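Local structure of transglutaminase-like domain-containing protein (Streptococcus suis, 4XZ7) at residues L26-K40 with T49-N63. The protein is a transglutaminase with antiphagocytic properties that acts as a virulence factor, this chain being a fragment that includes its transglutaminase-like domain. Numbering follows the deposited sequence.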
# COMPACT_ATOMS: atom_id res chain seq x y z
N LEU B 26 -32.59 -0.41 -24.15
CA LEU B 26 -32.25 -1.78 -24.44
C LEU B 26 -33.53 -2.58 -24.53
O LEU B 26 -33.71 -3.39 -25.44
CB LEU B 26 -31.33 -2.34 -23.35
CG LEU B 26 -30.33 -3.41 -23.75
CD1 LEU B 26 -29.57 -2.99 -24.99
CD2 LEU B 26 -29.38 -3.66 -22.61
N LYS B 27 -34.43 -2.31 -23.59
CA LYS B 27 -35.71 -3.00 -23.56
C LYS B 27 -36.56 -2.60 -24.75
O LYS B 27 -37.41 -3.37 -25.20
CB LYS B 27 -36.46 -2.71 -22.26
CG LYS B 27 -35.80 -3.30 -21.01
CD LYS B 27 -36.60 -2.95 -19.75
CE LYS B 27 -35.91 -3.44 -18.50
NZ LYS B 27 -36.56 -2.86 -17.29
N ASP B 28 -36.35 -1.40 -25.27
CA ASP B 28 -37.11 -1.06 -26.47
C ASP B 28 -36.56 -1.71 -27.74
O ASP B 28 -37.33 -2.23 -28.55
CB ASP B 28 -37.17 0.45 -26.66
CG ASP B 28 -38.33 1.06 -25.92
OD1 ASP B 28 -38.24 1.19 -24.68
OD2 ASP B 28 -39.35 1.40 -26.58
N TYR B 29 -35.24 -1.71 -27.91
CA TYR B 29 -34.68 -2.09 -29.20
C TYR B 29 -34.18 -3.53 -29.24
O TYR B 29 -33.85 -4.05 -30.30
CB TYR B 29 -33.56 -1.11 -29.55
CG TYR B 29 -34.03 0.33 -29.51
CD1 TYR B 29 -35.21 0.71 -30.15
CD2 TYR B 29 -33.31 1.31 -28.83
CE1 TYR B 29 -35.65 2.02 -30.12
CE2 TYR B 29 -33.75 2.63 -28.79
CZ TYR B 29 -34.93 2.98 -29.44
OH TYR B 29 -35.38 4.28 -29.42
N SER B 30 -34.13 -4.17 -28.08
CA SER B 30 -33.54 -5.50 -27.99
C SER B 30 -34.20 -6.33 -26.90
O SER B 30 -33.51 -6.98 -26.11
CB SER B 30 -32.03 -5.39 -27.71
OG SER B 30 -31.37 -4.60 -28.69
N SER B 31 -35.53 -6.32 -26.85
CA SER B 31 -36.26 -6.93 -25.75
C SER B 31 -36.06 -8.44 -25.64
O SER B 31 -36.19 -9.00 -24.56
CB SER B 31 -37.76 -6.64 -25.88
OG SER B 31 -38.21 -6.98 -27.18
N ASP B 32 -35.76 -9.08 -26.76
CA ASP B 32 -35.63 -10.53 -26.77
C ASP B 32 -34.21 -10.96 -26.44
O ASP B 32 -33.97 -12.12 -26.13
CB ASP B 32 -36.02 -11.10 -28.14
CG ASP B 32 -35.98 -12.63 -28.17
OD1 ASP B 32 -36.36 -13.26 -27.16
OD2 ASP B 32 -35.54 -13.20 -29.20
N GLN B 33 -33.29 -10.00 -26.50
CA GLN B 33 -31.87 -10.31 -26.34
C GLN B 33 -31.45 -10.42 -24.88
O GLN B 33 -31.66 -9.50 -24.08
CB GLN B 33 -31.01 -9.26 -27.04
CG GLN B 33 -29.56 -9.70 -27.21
CD GLN B 33 -29.42 -10.80 -28.25
OE1 GLN B 33 -30.31 -10.99 -29.07
NE2 GLN B 33 -28.29 -11.53 -28.21
N ARG B 34 -30.80 -11.54 -24.57
CA ARG B 34 -30.55 -11.96 -23.20
C ARG B 34 -29.07 -11.88 -22.86
O ARG B 34 -28.68 -11.67 -21.71
CB ARG B 34 -31.07 -13.40 -23.02
CG ARG B 34 -30.89 -14.01 -21.65
CD ARG B 34 -31.59 -15.39 -21.57
NE ARG B 34 -31.26 -16.05 -20.31
CZ ARG B 34 -30.16 -16.78 -20.12
NH1 ARG B 34 -29.93 -17.34 -18.94
NH2 ARG B 34 -29.29 -16.95 -21.11
N GLN B 35 -28.24 -12.08 -23.87
CA GLN B 35 -26.80 -11.99 -23.67
C GLN B 35 -26.18 -11.00 -24.66
O GLN B 35 -26.63 -10.88 -25.81
CB GLN B 35 -26.15 -13.36 -23.79
CG GLN B 35 -26.65 -14.38 -22.78
CD GLN B 35 -26.10 -15.77 -23.02
OE1 GLN B 35 -26.12 -16.27 -24.14
NE2 GLN B 35 -25.60 -16.40 -21.97
N PHE B 36 -25.14 -10.32 -24.20
CA PHE B 36 -24.50 -9.25 -24.95
C PHE B 36 -22.98 -9.34 -24.80
O PHE B 36 -22.51 -9.66 -23.71
CB PHE B 36 -24.97 -7.87 -24.45
CG PHE B 36 -26.46 -7.63 -24.58
CD1 PHE B 36 -26.97 -6.99 -25.70
CD2 PHE B 36 -27.34 -7.99 -23.56
CE1 PHE B 36 -28.34 -6.74 -25.82
CE2 PHE B 36 -28.71 -7.75 -23.67
CZ PHE B 36 -29.22 -7.13 -24.80
N HIS B 37 -22.21 -9.07 -25.85
CA HIS B 37 -20.79 -8.86 -25.60
C HIS B 37 -20.63 -7.41 -25.18
O HIS B 37 -21.48 -6.58 -25.49
CB HIS B 37 -19.90 -9.17 -26.82
CG HIS B 37 -19.90 -10.62 -27.19
ND1 HIS B 37 -20.20 -11.62 -26.29
CD2 HIS B 37 -19.68 -11.24 -28.38
CE1 HIS B 37 -20.15 -12.78 -26.89
NE2 HIS B 37 -19.85 -12.59 -28.17
N VAL B 38 -19.55 -7.10 -24.47
CA VAL B 38 -19.35 -5.73 -24.03
C VAL B 38 -17.92 -5.28 -24.29
O VAL B 38 -16.97 -5.91 -23.84
CB VAL B 38 -19.65 -5.56 -22.53
CG1 VAL B 38 -19.44 -4.09 -22.13
CG2 VAL B 38 -21.09 -6.02 -22.22
N LEU B 39 -17.80 -4.17 -25.02
CA LEU B 39 -16.52 -3.56 -25.32
C LEU B 39 -16.35 -2.32 -24.48
O LEU B 39 -17.27 -1.53 -24.35
CB LEU B 39 -16.41 -3.18 -26.80
CG LEU B 39 -16.53 -4.34 -27.78
CD1 LEU B 39 -16.59 -3.84 -29.22
CD2 LEU B 39 -15.36 -5.31 -27.58
N LYS B 40 -15.17 -2.15 -23.91
CA LYS B 40 -14.85 -0.94 -23.18
C LYS B 40 -13.84 -0.15 -23.99
O LYS B 40 -12.79 -0.67 -24.37
CB LYS B 40 -14.30 -1.25 -21.79
CG LYS B 40 -13.96 -0.01 -20.98
CD LYS B 40 -13.64 -0.34 -19.51
CE LYS B 40 -13.36 0.96 -18.73
NZ LYS B 40 -13.07 0.74 -17.28
N THR B 49 -18.22 -11.10 -21.96
CA THR B 49 -18.62 -11.98 -23.04
C THR B 49 -19.89 -12.69 -22.62
O THR B 49 -19.97 -13.23 -21.51
CB THR B 49 -17.53 -13.03 -23.38
OG1 THR B 49 -17.51 -14.05 -22.38
CG2 THR B 49 -16.18 -12.39 -23.45
N LEU B 50 -20.90 -12.66 -23.49
CA LEU B 50 -22.20 -13.25 -23.19
C LEU B 50 -22.77 -12.72 -21.86
O LEU B 50 -23.37 -13.46 -21.09
CB LEU B 50 -22.08 -14.78 -23.15
CG LEU B 50 -21.65 -15.49 -24.43
CD1 LEU B 50 -21.37 -16.95 -24.15
CD2 LEU B 50 -22.71 -15.36 -25.53
N SER B 51 -22.56 -11.43 -21.60
CA SER B 51 -23.05 -10.79 -20.38
C SER B 51 -24.56 -10.72 -20.32
O SER B 51 -25.23 -10.49 -21.33
CB SER B 51 -22.48 -9.38 -20.26
OG SER B 51 -21.07 -9.41 -20.28
N THR B 52 -25.10 -10.90 -19.11
CA THR B 52 -26.53 -10.74 -18.83
C THR B 52 -26.83 -9.31 -18.42
O THR B 52 -25.93 -8.55 -18.07
CB THR B 52 -27.00 -11.68 -17.70
OG1 THR B 52 -26.31 -11.36 -16.49
CG2 THR B 52 -26.72 -13.14 -18.06
N ARG B 53 -28.11 -8.94 -18.44
CA ARG B 53 -28.51 -7.59 -18.02
C ARG B 53 -28.11 -7.27 -16.58
O ARG B 53 -27.81 -6.11 -16.26
CB ARG B 53 -30.01 -7.41 -18.23
CG ARG B 53 -30.36 -7.45 -19.72
CD ARG B 53 -31.83 -7.47 -20.00
NE ARG B 53 -32.08 -7.63 -21.43
CZ ARG B 53 -32.60 -6.69 -22.21
NH1 ARG B 53 -32.79 -6.92 -23.51
NH2 ARG B 53 -32.93 -5.52 -21.69
N GLU B 54 -28.02 -8.29 -15.72
CA GLU B 54 -27.56 -8.08 -14.35
C GLU B 54 -26.09 -7.69 -14.32
O GLU B 54 -25.68 -6.76 -13.61
CB GLU B 54 -27.80 -9.34 -13.51
CG GLU B 54 -29.28 -9.74 -13.47
CD GLU B 54 -29.62 -10.71 -12.36
OE1 GLU B 54 -28.69 -11.33 -11.79
OE2 GLU B 54 -30.82 -10.85 -12.04
N GLU B 55 -25.30 -8.39 -15.13
CA GLU B 55 -23.88 -8.07 -15.27
C GLU B 55 -23.67 -6.72 -15.97
O GLU B 55 -22.72 -6.01 -15.69
CB GLU B 55 -23.18 -9.20 -16.01
CG GLU B 55 -23.13 -10.50 -15.18
CD GLU B 55 -22.85 -11.74 -16.01
OE1 GLU B 55 -22.32 -12.72 -15.45
OE2 GLU B 55 -23.18 -11.74 -17.22
N LEU B 56 -24.56 -6.38 -16.90
CA LEU B 56 -24.54 -5.05 -17.50
C LEU B 56 -24.70 -4.00 -16.41
O LEU B 56 -23.87 -3.08 -16.29
CB LEU B 56 -25.65 -4.90 -18.55
CG LEU B 56 -25.33 -5.68 -19.83
CD1 LEU B 56 -26.48 -5.65 -20.84
CD2 LEU B 56 -24.03 -5.15 -20.45
N GLU B 57 -25.73 -4.18 -15.59
CA GLU B 57 -26.01 -3.27 -14.48
C GLU B 57 -24.77 -3.12 -13.60
O GLU B 57 -24.40 -2.00 -13.23
CB GLU B 57 -27.19 -3.77 -13.63
CG GLU B 57 -27.48 -2.90 -12.42
CD GLU B 57 -28.96 -2.88 -12.05
OE1 GLU B 57 -29.34 -2.05 -11.19
OE2 GLU B 57 -29.74 -3.68 -12.61
N GLU B 58 -24.11 -4.23 -13.31
CA GLU B 58 -22.88 -4.17 -12.53
C GLU B 58 -21.79 -3.37 -13.25
O GLU B 58 -21.03 -2.63 -12.62
CB GLU B 58 -22.39 -5.59 -12.20
CG GLU B 58 -21.30 -5.64 -11.14
CD GLU B 58 -21.77 -5.14 -9.77
OE1 GLU B 58 -20.91 -4.86 -8.91
OE2 GLU B 58 -23.01 -5.02 -9.55
N PHE B 59 -21.71 -3.51 -14.57
CA PHE B 59 -20.74 -2.70 -15.33
C PHE B 59 -21.08 -1.21 -15.21
O PHE B 59 -20.19 -0.36 -15.29
CB PHE B 59 -20.70 -3.11 -16.81
CG PHE B 59 -20.09 -4.45 -17.07
CD1 PHE B 59 -18.99 -4.90 -16.33
CD2 PHE B 59 -20.61 -5.27 -18.06
CE1 PHE B 59 -18.44 -6.16 -16.57
CE2 PHE B 59 -20.04 -6.54 -18.32
CZ PHE B 59 -18.96 -6.98 -17.57
N GLY B 60 -22.36 -0.92 -15.00
CA GLY B 60 -22.84 0.45 -14.90
C GLY B 60 -22.33 1.28 -13.72
O GLY B 60 -22.48 2.51 -13.71
N LYS B 61 -21.72 0.63 -12.74
CA LYS B 61 -21.19 1.32 -11.57
C LYS B 61 -20.02 2.21 -11.94
O LYS B 61 -19.91 3.34 -11.46
CB LYS B 61 -20.76 0.32 -10.50
CG LYS B 61 -21.92 -0.43 -9.87
CD LYS B 61 -21.44 -1.46 -8.86
CE LYS B 61 -22.62 -2.14 -8.18
NZ LYS B 61 -22.17 -3.06 -7.11
N ASN B 62 -19.13 1.70 -12.78
CA ASN B 62 -17.91 2.40 -13.15
C ASN B 62 -17.90 2.92 -14.59
O ASN B 62 -16.98 3.64 -14.98
CB ASN B 62 -16.70 1.50 -12.93
CG ASN B 62 -16.50 1.14 -11.47
OD1 ASN B 62 -16.93 1.87 -10.58
ND2 ASN B 62 -15.83 0.02 -11.22
N ASN B 63 -18.91 2.54 -15.38
CA ASN B 63 -18.95 2.91 -16.80
C ASN B 63 -20.27 3.52 -17.23
O ASN B 63 -21.33 3.16 -16.72
CB ASN B 63 -18.70 1.67 -17.69
CG ASN B 63 -17.43 0.93 -17.33
OD1 ASN B 63 -16.34 1.33 -17.73
ND2 ASN B 63 -17.57 -0.17 -16.59
O HOH W 1 -30.06 -10.76 -19.48
O HOH W 2 -14.91 -1.52 -15.63
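Arg53, in the first turn of helix 53-59, hydrogen-bonds Gln33 O with two nitrogens, NH1 at 2.9 Å and NE at 3.3 Å, showing how one guanidinium can fasten a helix start to a preceding loop. Its side chain runs extended from CG to NE, and the acceptor lies in the guanidinium plane. Ser30 O sits 2.7 Å from the same NH1, so the group meets the beta turn Ser30-Gln33 at both ends, while Leu26 CD2 lies over one guanidinium face. The Phe36 ring turns its edge to Arg53 NH1, ring and guanidinium planes 70° apart. A water links Arg34 O to Arg53 N. Thr52 and Glu55 close the helix start as a capping box: Thr52 N donates to Glu55 OE2 (2.8 Å), and Glu55 N weakly to Thr52 OG1.

Phe36 and Ser51 form an antiparallel hydrogen-bonded pair. Separately, main-chain Leu50 N donates to His37 ND1 (3.1 Å, 168°), in the imidazole plane.

Leu56 spreads its methyls: CD1 touches Phe36 CD2 at 3.7 Å, and CD2 meets Val38 CG2 at 3.5 Å.

In this N-terminal part of the chain, helix 53-59 thus lies along strand 36-40, on the Phe36 and Val38 side, axes 10.0 Å apart and 17° from parallel. Strand 79-86 pairs with that strand, its Ile82 touching Phe36 and Leu56; Trp19 of helix 19-29 also meets Leu56.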